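Local coordinates for cytochrome c, putative (Shewanella oneidensis, PDB 1SP3), which carries eight c-type hemes and probably acts as a respiratory oxidoreductase that passes electrons to tetrathionate, at residues N70-T75 and K349-G354; A66-E71 and E371-M376. One frame throughout, in Å; residues are numbered along the deposited sequence.

Contact 1: N70-T75 and K349-G354; sequences NEPRCT and KTYGKG. With HEC (heme c), chain D.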
ATOM      1  N   ASN A  70      -0.008 -18.048   1.342  1.00 32.86           N
ATOM      2  CA  ASN A  70       1.281 -17.447   1.701  1.00 32.87           C
ATOM      3  C   ASN A  70       1.262 -16.757   3.047  1.00 33.70           C
ATOM      4  O   ASN A  70       2.268 -16.109   3.386  1.00 33.69           O
ATOM      5  CB  ASN A  70       1.760 -16.411   0.634  1.00 30.80           C
ATOM      6  CG  ASN A  70       1.707 -16.993  -0.722  1.00 31.95           C
ATOM      7  OD1 ASN A  70       2.330 -18.018  -0.914  1.00 30.15           O
ATOM      8  ND2 ASN A  70       0.809 -16.482  -1.617  1.00 26.08           N
ATOM      9  N   GLU A  71       0.169 -16.929   3.805  1.00 33.38           N
ATOM     10  CA  GLU A  71      -0.056 -16.093   4.961  1.00 34.59           C
ATOM     11  C   GLU A  71       1.153 -15.899   5.921  1.00 35.17           C
ATOM     12  O   GLU A  71       1.350 -14.771   6.381  1.00 35.57           O
ATOM     13  CB  GLU A  71      -1.348 -16.480   5.690  1.00 33.79           C
ATOM     14  CG  GLU A  71      -2.576 -16.235   4.824  1.00 37.28           C
ATOM     15  CD  GLU A  71      -3.052 -17.515   4.107  1.00 43.66           C
ATOM     16  OE1 GLU A  71      -2.229 -18.314   3.603  1.00 41.43           O
ATOM     17  OE2 GLU A  71      -4.268 -17.728   4.071  1.00 47.77           O
ATOM     18  N   PRO A  72       1.909 -16.954   6.275  1.00 36.07           N
ATOM     19  CA  PRO A  72       3.019 -16.810   7.245  1.00 36.37           C
ATOM     20  C   PRO A  72       4.097 -15.796   6.901  1.00 37.65           C
ATOM     21  O   PRO A  72       4.729 -15.214   7.826  1.00 38.40           O
ATOM     22  CB  PRO A  72       3.652 -18.223   7.310  1.00 36.78           C
ATOM     23  CG  PRO A  72       2.567 -19.153   6.960  1.00 36.71           C
ATOM     24  CD  PRO A  72       1.689 -18.381   5.910  1.00 35.77           C
ATOM     25  N   ARG A  73       4.347 -15.607   5.615  1.00 37.73           N
ATOM     26  CA  ARG A  73       5.190 -14.542   5.173  1.00 39.53           C
ATOM     27  C   ARG A  73       4.407 -13.196   5.219  1.00 38.80           C
ATOM     28  O   ARG A  73       4.992 -12.204   5.518  1.00 41.67           O
ATOM     29  CB  ARG A  73       5.831 -14.804   3.772  1.00 40.89           C
ATOM     30  CG  ARG A  73       7.317 -14.274   3.633  1.00 48.31           C
ATOM     31  CD  ARG A  73       7.693 -13.647   2.194  1.00 63.24           C
ATOM     32  NE  ARG A  73       8.962 -12.855   2.124  1.00 70.77           N
ATOM     33  CZ  ARG A  73       9.355 -12.087   1.069  1.00 73.37           C
ATOM     34  NH1 ARG A  73      10.509 -11.434   1.106  1.00 75.17           N
ATOM     35  NH2 ARG A  73       8.604 -11.955  -0.021  1.00 73.60           N
ATOM     36  N   CYS A  74       3.119 -13.142   4.950  1.00 35.60           N
ATOM     37  CA  CYS A  74       2.491 -11.817   4.802  1.00 35.06           C
ATOM     38  C   CYS A  74       2.032 -11.184   6.098  1.00 33.72           C
ATOM     39  O   CYS A  74       2.041  -9.944   6.248  1.00 34.38           O
ATOM     40  CB  CYS A  74       1.399 -11.874   3.737  1.00 34.45           C
ATOM     41  SG  CYS A  74       2.032 -12.940   2.373  1.00 35.57           S
ATOM     42  N   THR A  75       1.654 -12.025   7.052  1.00 32.68           N
ATOM     43  CA  THR A  75       1.062 -11.516   8.283  1.00 31.22           C
ATOM     44  C   THR A  75       2.092 -11.112   9.338  1.00 31.56           C
ATOM     45  O   THR A  75       1.731 -10.713  10.476  1.00 31.81           O
ATOM     46  CB  THR A  75       0.000 -12.495   8.855  1.00 31.04           C
ATOM     47  OG1 THR A  75       0.640 -13.731   9.186  1.00 28.89           O
ATOM     48  CG2 THR A  75      -1.228 -12.848   7.811  1.00 28.09           C
ATOM     49  N   LYS A 349       0.773 -20.288  -4.765  1.00 30.23           N
ATOM     50  CA  LYS A 349       1.528 -20.448  -3.568  1.00 31.33           C
ATOM     51  C   LYS A 349       3.019 -20.177  -3.865  1.00 32.80           C
ATOM     52  O   LYS A 349       3.629 -20.874  -4.669  1.00 31.89           O
ATOM     53  CB  LYS A 349       1.281 -21.884  -2.982  1.00 30.08           C
ATOM     54  CG  LYS A 349       2.132 -22.195  -1.682  1.00 28.17           C
ATOM     55  CD  LYS A 349       1.654 -23.559  -1.132  1.00 31.11           C
ATOM     56  CE  LYS A 349       2.064 -23.812   0.293  1.00 31.54           C
ATOM     57  NZ  LYS A 349       1.220 -23.122   1.266  1.00 42.93           N
ATOM     58  N   THR A 350       3.604 -19.139  -3.271  1.00 33.93           N
ATOM     59  CA  THR A 350       5.006 -18.904  -3.494  1.00 35.58           C
ATOM     60  C   THR A 350       5.740 -19.326  -2.271  1.00 37.68           C
ATOM     61  O   THR A 350       6.843 -19.838  -2.363  1.00 40.00           O
ATOM     62  CB  THR A 350       5.309 -17.411  -3.732  1.00 36.52           C
ATOM     63  OG1 THR A 350       4.796 -16.649  -2.631  1.00 37.81           O
ATOM     64  CG2 THR A 350       4.651 -16.852  -5.054  1.00 35.29           C
ATOM     65  N   TYR A 351       5.128 -19.126  -1.117  1.00 40.10           N
ATOM     66  CA  TYR A 351       5.790 -19.384   0.148  1.00 43.16           C
ATOM     67  C   TYR A 351       5.527 -20.817   0.638  1.00 43.01           C
ATOM     68  O   TYR A 351       4.439 -21.350   0.458  1.00 43.62           O
ATOM     69  CB  TYR A 351       5.289 -18.399   1.222  1.00 43.95           C
ATOM     70  CG  TYR A 351       5.942 -18.673   2.551  1.00 48.59           C
ATOM     71  CD1 TYR A 351       7.287 -18.350   2.731  1.00 54.85           C
ATOM     72  CD2 TYR A 351       5.255 -19.341   3.596  1.00 52.70           C
ATOM     73  CE1 TYR A 351       7.942 -18.630   3.932  1.00 59.17           C
ATOM     74  CE2 TYR A 351       5.889 -19.618   4.823  1.00 51.71           C
ATOM     75  CZ  TYR A 351       7.229 -19.252   4.976  1.00 58.69           C
ATOM     76  OH  TYR A 351       7.945 -19.487   6.150  1.00 64.67           O
ATOM     77  N   GLY A 352       6.497 -21.427   1.301  1.00 44.32           N
ATOM     78  CA  GLY A 352       6.246 -22.665   2.060  1.00 46.10           C
ATOM     79  C   GLY A 352       6.273 -23.967   1.214  1.00 47.54           C
ATOM     80  O   GLY A 352       6.688 -23.954   0.045  1.00 48.21           O
ATOM     81  N   LYS A 353       5.793 -25.062   1.782  1.00 47.92           N
ATOM     82  CA  LYS A 353       5.842 -26.390   1.148  1.00 49.99           C
ATOM     83  C   LYS A 353       5.052 -26.515  -0.186  1.00 48.56           C
ATOM     84  O   LYS A 353       3.847 -26.240  -0.243  1.00 47.71           O
ATOM     85  CB  LYS A 353       5.364 -27.476   2.149  1.00 51.58           C
ATOM     86  CG  LYS A 353       6.535 -28.229   2.856  1.00 56.35           C
ATOM     87  CD  LYS A 353       6.406 -28.207   4.446  1.00 59.92           C
ATOM     88  CE  LYS A 353       7.433 -29.205   5.119  1.00 60.46           C
ATOM     89  NZ  LYS A 353       7.338 -29.422   6.626  1.00 58.52           N
ATOM     90  N   GLY A 354       5.739 -26.910  -1.250  1.00 46.93           N
ATOM     91  CA  GLY A 354       5.109 -26.921  -2.571  1.00 46.36           C
ATOM     92  C   GLY A 354       5.136 -25.579  -3.314  1.00 44.68           C
ATOM     93  O   GLY A 354       5.042 -25.533  -4.552  1.00 44.30           O
TER
HETATM   94 FE   HEC D 802       1.299  -6.486   1.832  1.00 38.45          FE
HETATM   95  CHA HEC D 802      -1.208  -4.136   1.098  1.00 34.58           C
HETATM   96  CHB HEC D 802      -0.016  -8.605  -0.557  1.00 29.55           C
HETATM   97  CHC HEC D 802       3.553  -8.912   2.687  1.00 35.09           C
HETATM   98  CHD HEC D 802       2.742  -4.379   4.064  1.00 29.90           C
HETATM   99  NA  HEC D 802      -0.319  -6.398   0.453  1.00 34.62           N
HETATM  100  C1A HEC D 802      -1.227  -5.333   0.332  1.00 35.83           C
HETATM  101  C2A HEC D 802      -2.175  -5.692  -0.721  1.00 33.91           C
HETATM  102  C3A HEC D 802      -1.862  -6.936  -1.186  1.00 32.40           C
HETATM  103  C4A HEC D 802      -0.678  -7.391  -0.442  1.00 32.87           C
HETATM  104  CMA HEC D 802      -2.644  -7.710  -2.335  1.00 29.58           C
HETATM  105  CAA HEC D 802      -3.344  -4.765  -1.234  1.00 31.77           C
HETATM  106  CBA HEC D 802      -2.980  -4.129  -2.602  1.00 32.10           C
HETATM  107  CGA HEC D 802      -1.583  -3.453  -2.548  1.00 37.92           C
HETATM  108  O1A HEC D 802      -0.613  -4.059  -3.092  1.00 29.65           O
HETATM  109  O2A HEC D 802      -1.330  -2.322  -1.941  1.00 41.71           O
HETATM  110  NB  HEC D 802       1.722  -8.393   1.215  1.00 31.89           N
HETATM  111  C1B HEC D 802       0.988  -9.089   0.227  1.00 31.52           C
HETATM  112  C2B HEC D 802       1.489 -10.441   0.130  1.00 30.78           C
HETATM  113  C3B HEC D 802       2.515 -10.511   1.017  1.00 31.42           C
HETATM  114  C4B HEC D 802       2.641  -9.224   1.709  1.00 31.75           C
HETATM  115  CMB HEC D 802       0.932 -11.501  -0.877  1.00 27.79           C
HETATM  116  CAB HEC D 802       3.416 -11.725   1.358  1.00 29.51           C
HETATM  117  CBB HEC D 802       3.810 -12.631   0.397  1.00 33.41           C
HETATM  118  NC  HEC D 802       2.963  -6.622   3.172  1.00 35.03           N
HETATM  119  C1C HEC D 802       3.738  -7.728   3.353  1.00 32.66           C
HETATM  120  C2C HEC D 802       4.747  -7.417   4.325  1.00 35.01           C
HETATM  121  C3C HEC D 802       4.546  -6.109   4.711  1.00 35.42           C
HETATM  122  C4C HEC D 802       3.385  -5.609   3.982  1.00 32.90           C
HETATM  123  CMC HEC D 802       5.804  -8.469   4.781  1.00 30.16           C
HETATM  124  CAC HEC D 802       5.377  -5.263   5.755  1.00 35.36           C
HETATM  125  CBC HEC D 802       6.734  -5.010   5.693  1.00 30.38           C
HETATM  126  ND  HEC D 802       0.855  -4.516   2.472  1.00 32.67           N
HETATM  127  C1D HEC D 802       1.561  -3.942   3.506  1.00 27.38           C
HETATM  128  C2D HEC D 802       0.825  -2.702   3.848  1.00 29.59           C
HETATM  129  C3D HEC D 802      -0.409  -2.607   2.942  1.00 31.73           C
HETATM  130  C4D HEC D 802      -0.311  -3.790   2.112  1.00 30.32           C
HETATM  131  CMD HEC D 802       1.220  -1.693   4.926  1.00 24.08           C
HETATM  132  CAD HEC D 802      -1.486  -1.453   2.872  1.00 36.93           C
HETATM  133  CBD HEC D 802      -0.968  -0.429   1.855  1.00 47.49           C
HETATM  134  CGD HEC D 802      -1.780   0.886   1.812  1.00 56.95           C
HETATM  135  O1D HEC D 802      -1.113   1.895   1.483  1.00 61.13           O
HETATM  136  O2D HEC D 802      -3.050   1.033   2.045  1.00 55.63           O

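Contact 2: A66-E71 and E371-M376; sequences AISSNE and EANPTM. With HEC (heme c), chain D.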
ATOM      1  N   ALA A  66      -0.998 -12.262  -3.878  1.00 27.52           N
ATOM      2  CA  ALA A  66      -2.108 -12.530  -3.011  1.00 27.42           C
ATOM      3  C   ALA A  66      -1.656 -13.315  -1.824  1.00 29.81           C
ATOM      4  O   ALA A  66      -0.770 -14.224  -1.886  1.00 26.88           O
ATOM      5  CB  ALA A  66      -3.220 -13.311  -3.695  1.00 27.64           C
ATOM      6  N   ILE A  67      -2.316 -12.946  -0.734  1.00 30.52           N
ATOM      7  CA  ILE A  67      -2.066 -13.539   0.579  1.00 32.64           C
ATOM      8  C   ILE A  67      -2.323 -15.034   0.785  1.00 33.14           C
ATOM      9  O   ILE A  67      -1.578 -15.679   1.567  1.00 33.56           O
ATOM     10  CB  ILE A  67      -2.845 -12.648   1.584  1.00 34.14           C
ATOM     11  CG1 ILE A  67      -1.833 -11.878   2.330  1.00 34.73           C
ATOM     12  CG2 ILE A  67      -4.025 -13.297   2.384  1.00 30.21           C
ATOM     13  CD1 ILE A  67      -1.693 -10.560   1.703  1.00 37.79           C
ATOM     14  N   SER A  68      -3.378 -15.588   0.151  1.00 34.14           N
ATOM     15  CA  SER A  68      -3.794 -16.982   0.427  1.00 34.78           C
ATOM     16  C   SER A  68      -2.751 -17.976   0.007  1.00 35.58           C
ATOM     17  O   SER A  68      -2.130 -17.832  -1.074  1.00 34.67           O
ATOM     18  CB  SER A  68      -5.123 -17.331  -0.187  1.00 37.18           C
ATOM     19  OG  SER A  68      -5.079 -17.023  -1.556  1.00 41.92           O
ATOM     20  N   SER A  69      -2.522 -18.932   0.929  1.00 34.48           N
ATOM     21  CA  SER A  69      -1.495 -19.941   0.870  1.00 33.85           C
ATOM     22  C   SER A  69      -0.118 -19.375   1.194  1.00 34.65           C
ATOM     23  O   SER A  69       0.854 -20.136   1.321  1.00 37.01           O
ATOM     24  CB  SER A  69      -1.551 -20.695  -0.490  1.00 34.22           C
ATOM     25  OG  SER A  69      -1.076 -19.852  -1.522  1.00 33.86           O
ATOM     26  N   ASN A  70      -0.008 -18.048   1.342  1.00 32.86           N
ATOM     27  CA  ASN A  70       1.281 -17.447   1.701  1.00 32.87           C
ATOM     28  C   ASN A  70       1.262 -16.757   3.047  1.00 33.70           C
ATOM     29  O   ASN A  70       2.268 -16.109   3.386  1.00 33.69           O
ATOM     30  CB  ASN A  70       1.760 -16.411   0.634  1.00 30.80           C
ATOM     31  CG  ASN A  70       1.707 -16.993  -0.722  1.00 31.95           C
ATOM     32  OD1 ASN A  70       2.330 -18.018  -0.914  1.00 30.15           O
ATOM     33  ND2 ASN A  70       0.809 -16.482  -1.617  1.00 26.08           N
ATOM     34  N   GLU A  71       0.169 -16.929   3.805  1.00 33.38           N
ATOM     35  CA  GLU A  71      -0.056 -16.093   4.961  1.00 34.59           C
ATOM     36  C   GLU A  71       1.153 -15.899   5.921  1.00 35.17           C
ATOM     37  O   GLU A  71       1.350 -14.771   6.381  1.00 35.57           O
ATOM     38  CB  GLU A  71      -1.348 -16.480   5.690  1.00 33.79           C
ATOM     39  CG  GLU A  71      -2.576 -16.235   4.824  1.00 37.28           C
ATOM     40  CD  GLU A  71      -3.052 -17.515   4.107  1.00 43.66           C
ATOM     41  OE1 GLU A  71      -2.229 -18.314   3.603  1.00 41.43           O
ATOM     42  OE2 GLU A  71      -4.268 -17.728   4.071  1.00 47.77           O
ATOM     43  N   GLU A 371      -6.380 -24.010  -4.753  1.00 45.23           N
ATOM     44  CA  GLU A 371      -7.116 -24.820  -3.773  1.00 48.74           C
ATOM     45  C   GLU A 371      -7.116 -24.177  -2.414  1.00 49.64           C
ATOM     46  O   GLU A 371      -7.868 -24.574  -1.574  1.00 51.06           O
ATOM     47  CB  GLU A 371      -6.553 -26.226  -3.605  1.00 48.85           C
ATOM     48  CG  GLU A 371      -6.528 -27.062  -4.854  1.00 53.39           C
ATOM     49  CD  GLU A 371      -5.668 -28.302  -4.629  1.00 59.69           C
ATOM     50  OE1 GLU A 371      -5.006 -28.385  -3.538  1.00 59.88           O
ATOM     51  OE2 GLU A 371      -5.680 -29.192  -5.525  1.00 61.92           O
ATOM     52  N   ALA A 372      -6.285 -23.179  -2.178  1.00 52.07           N
ATOM     53  CA  ALA A 372      -6.326 -22.535  -0.869  1.00 52.45           C
ATOM     54  C   ALA A 372      -7.125 -21.215  -0.841  1.00 52.65           C
ATOM     55  O   ALA A 372      -7.475 -20.710   0.248  1.00 52.55           O
ATOM     56  CB  ALA A 372      -4.891 -22.345  -0.311  1.00 52.82           C
ATOM     57  N   ASN A 373      -7.383 -20.646  -2.018  1.00 51.97           N
ATOM     58  CA  ASN A 373      -8.093 -19.360  -2.109  1.00 51.89           C
ATOM     59  C   ASN A 373      -9.603 -19.488  -1.741  1.00 51.54           C
ATOM     60  O   ASN A 373     -10.347 -20.224  -2.410  1.00 51.64           O
ATOM     61  CB  ASN A 373      -7.903 -18.747  -3.508  1.00 51.34           C
ATOM     62  CG  ASN A 373      -8.290 -17.254  -3.576  1.00 52.76           C
ATOM     63  OD1 ASN A 373      -9.427 -16.892  -3.904  1.00 55.15           O
ATOM     64  ND2 ASN A 373      -7.318 -16.392  -3.358  1.00 55.75           N
ATOM     65  N   PRO A 374     -10.058 -18.811  -0.678  1.00 51.09           N
ATOM     66  CA  PRO A 374     -11.485 -18.871  -0.320  1.00 50.73           C
ATOM     67  C   PRO A 374     -12.409 -18.418  -1.444  1.00 49.99           C
ATOM     68  O   PRO A 374     -13.409 -19.091  -1.673  1.00 49.82           O
ATOM     69  CB  PRO A 374     -11.601 -17.938   0.908  1.00 50.97           C
ATOM     70  CG  PRO A 374     -10.334 -17.078   0.877  1.00 51.31           C
ATOM     71  CD  PRO A 374      -9.282 -17.984   0.280  1.00 51.06           C
ATOM     72  N   THR A 375     -12.107 -17.326  -2.133  1.00 49.06           N
ATOM     73  CA  THR A 375     -12.981 -16.916  -3.214  1.00 49.70           C
ATOM     74  C   THR A 375     -13.024 -17.919  -4.392  1.00 48.03           C
ATOM     75  O   THR A 375     -14.111 -18.157  -4.922  1.00 47.36           O
ATOM     76  CB  THR A 375     -12.669 -15.507  -3.712  1.00 50.49           C
ATOM     77  OG1 THR A 375     -11.623 -14.968  -2.909  1.00 54.56           O
ATOM     78  CG2 THR A 375     -13.803 -14.546  -3.398  1.00 53.13           C
ATOM     79  N   MET A 376     -11.888 -18.518  -4.786  1.00 46.97           N
ATOM     80  CA  MET A 376     -11.894 -19.471  -5.888  1.00 45.75           C
ATOM     81  C   MET A 376     -12.857 -20.635  -5.521  1.00 46.79           C
ATOM     82  O   MET A 376     -13.685 -21.049  -6.337  1.00 43.66           O
ATOM     83  CB  MET A 376     -10.517 -19.999  -6.188  1.00 45.34           C
ATOM     84  CG  MET A 376      -9.507 -18.959  -6.618  1.00 46.51           C
ATOM     85  SD  MET A 376     -10.063 -17.892  -7.975  1.00 43.43           S
ATOM     86  CE  MET A 376      -8.391 -16.848  -8.317  1.00 44.80           C
TER
HETATM   87 FE   HEC D 802       1.299  -6.486   1.832  1.00 38.45          FE
HETATM   88  CHA HEC D 802      -1.208  -4.136   1.098  1.00 34.58           C
HETATM   89  CHB HEC D 802      -0.016  -8.605  -0.557  1.00 29.55           C
HETATM   90  CHC HEC D 802       3.553  -8.912   2.687  1.00 35.09           C
HETATM   91  CHD HEC D 802       2.742  -4.379   4.064  1.00 29.90           C
HETATM   92  NA  HEC D 802      -0.319  -6.398   0.453  1.00 34.62           N
HETATM   93  C1A HEC D 802      -1.227  -5.333   0.332  1.00 35.83           C
HETATM   94  C2A HEC D 802      -2.175  -5.692  -0.721  1.00 33.91           C
HETATM   95  C3A HEC D 802      -1.862  -6.936  -1.186  1.00 32.40           C
HETATM   96  C4A HEC D 802      -0.678  -7.391  -0.442  1.00 32.87           C
HETATM   97  CMA HEC D 802      -2.644  -7.710  -2.335  1.00 29.58           C
HETATM   98  CAA HEC D 802      -3.344  -4.765  -1.234  1.00 31.77           C
HETATM   99  CBA HEC D 802      -2.980  -4.129  -2.602  1.00 32.10           C
HETATM  100  CGA HEC D 802      -1.583  -3.453  -2.548  1.00 37.92           C
HETATM  101  O1A HEC D 802      -0.613  -4.059  -3.092  1.00 29.65           O
HETATM  102  O2A HEC D 802      -1.330  -2.322  -1.941  1.00 41.71           O
HETATM  103  NB  HEC D 802       1.722  -8.393   1.215  1.00 31.89           N
HETATM  104  C1B HEC D 802       0.988  -9.089   0.227  1.00 31.52           C
HETATM  105  C2B HEC D 802       1.489 -10.441   0.130  1.00 30.78           C
HETATM  106  C3B HEC D 802       2.515 -10.511   1.017  1.00 31.42           C
HETATM  107  C4B HEC D 802       2.641  -9.224   1.709  1.00 31.75           C
HETATM  108  CMB HEC D 802       0.932 -11.501  -0.877  1.00 27.79           C
HETATM  109  CAB HEC D 802       3.416 -11.725   1.358  1.00 29.51           C
HETATM  110  CBB HEC D 802       3.810 -12.631   0.397  1.00 33.41           C
HETATM  111  NC  HEC D 802       2.963  -6.622   3.172  1.00 35.03           N
HETATM  112  C1C HEC D 802       3.738  -7.728   3.353  1.00 32.66           C
HETATM  113  C2C HEC D 802       4.747  -7.417   4.325  1.00 35.01           C
HETATM  114  C3C HEC D 802       4.546  -6.109   4.711  1.00 35.42           C
HETATM  115  C4C HEC D 802       3.385  -5.609   3.982  1.00 32.90           C
HETATM  116  CMC HEC D 802       5.804  -8.469   4.781  1.00 30.16           C
HETATM  117  CAC HEC D 802       5.377  -5.263   5.755  1.00 35.36           C
HETATM  118  CBC HEC D 802       6.734  -5.010   5.693  1.00 30.38           C
HETATM  119  ND  HEC D 802       0.855  -4.516   2.472  1.00 32.67           N
HETATM  120  C1D HEC D 802       1.561  -3.942   3.506  1.00 27.38           C
HETATM  121  C2D HEC D 802       0.825  -2.702   3.848  1.00 29.59           C
HETATM  122  C3D HEC D 802      -0.409  -2.607   2.942  1.00 31.73           C
HETATM  123  C4D HEC D 802      -0.311  -3.790   2.112  1.00 30.32           C
HETATM  124  CMD HEC D 802       1.220  -1.693   4.926  1.00 24.08           C
HETATM  125  CAD HEC D 802      -1.486  -1.453   2.872  1.00 36.93           C
HETATM  126  CBD HEC D 802      -0.968  -0.429   1.855  1.00 47.49           C
HETATM  127  CGD HEC D 802      -1.780   0.886   1.812  1.00 56.95           C
HETATM  128  O1D HEC D 802      -1.113   1.895   1.483  1.00 61.13           O
HETATM  129  O2D HEC D 802      -3.050   1.033   2.045  1.00 55.63           O
HETATM  130  O   HOH W   1      -5.454 -19.449   2.374  1.00 32.62           O

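Contact 1: N70-T75 and K349-G354
Asn-70 and Tyr-351 join the short helix that leads into the CXXCH heme-binding motif to the loop between strand 344-345 and helix 356-359. Asn-70 stands at the N-cap position of helix 71-74, but its side chain makes no capping bond and turns to the loop instead. With CG anti to the carbonyl carbon (chi1 -51°), the chain leaves CB, which lies 4.1 Å from Tyr-351 CB, and carries CG past the hydroxyl of Thr-350. At the tip, OD1 is gripped by two successive backbone amides. Thr-350 N donates to Asn-70 OD1 at 2.9 Å, and Tyr-351 N at 3.0 Å in a nearly straight bond of 174°. Both come from the same face of the amide plane. Thr-350 OG1 adds a weak third bond to OD1, and ND2, the other branch of the tip, is held by Ala-66 O, so the amide is fixed on both arms. Asparagine suits the place because one short group both accepts from the loop and donates to its own chain.

Beside this polar grip lies an apolar one. The Tyr-351 ring receives Arg-73 CB over one face in a CH-pi contact, the carbon 4.2 Å from the ring centroid and displaced toward the rim. Pro-72 CB approaches the same ring obliquely, 3.6 Å from CE2 of Tyr-351. The ring thus packs on the first turn of the helix, where proline offers a rigid carbon surface compatible with the helix start. Arg-73 meets the ring with the base of its side chain, its guanidinium leading away, and also touches Trp-357. One residue further on, Cys-74 SG is bonded covalently to CAB of the heme.

Contact 2: A66-E71 and E371-M376
A helix N-cap meets a type II beta turn where the side-chain amide of Asn-373 donates a hydrogen bond to Ser-68. Asn-373 CG lies anti to its backbone N (chi1 -165°), and Asn-373 ND2 donates to Ser-68 OG at 2.9 Å, the oxygen lying 24° out of the amide plane of Asn-373. Asn-373 OD1, the other branch, accepts from Met-376 N at 3.1 Å on a lone pair, capping helix 374-378. An alanine in place of Asn-373 would probably leave Ser-68 OG without this donor and Met-376 N without its cap. Serine suits the other side, its small hydroxyl accepting at close range.

Beside this bond, Ser-69 CB packs on Ala-372 CB at 3.7 Å, both residues being small enough for the backbones to lie close. A water donates to Glu-71 OE2 at 2.7 Å and to Ala-372 O, linking the carboxylate to the carbonyl of Ala-372.

The turn runs from Ile-67 to Asn-70, with Ser-69 at the positive-phi position, and is closed by Asn-70 N bonding to Ile-67 O. On the heme side, Ile-67 CD1 lies 3.4 Å from C1B of the porphyrin. The Asn-373 bond to the amide three residues on is the classic asparagine N-cap.

Both contacts tie the chain leading into the heme-binding cysteine motif to parts some 270 to 300 residues later. Contact 2 is the more buried and rests on small polar side chains, a helix cap and a bridging water; contact 1 is partly buried and pairs two backbone amides on one carbonyl oxygen with an aromatic ring packed on a helix turn. They share Asn-70 and Glu-71; Asn-70 reaches the loop in contact 1, while in contact 2 it only braces the turn of its own segment. Lys-349 NZ, from contact 1, probably hydrogen-bonds to Ser-69 O of contact 2, at 3.0 Å. Both reach the same heme, covalently in contact 1, by packing in contact 2.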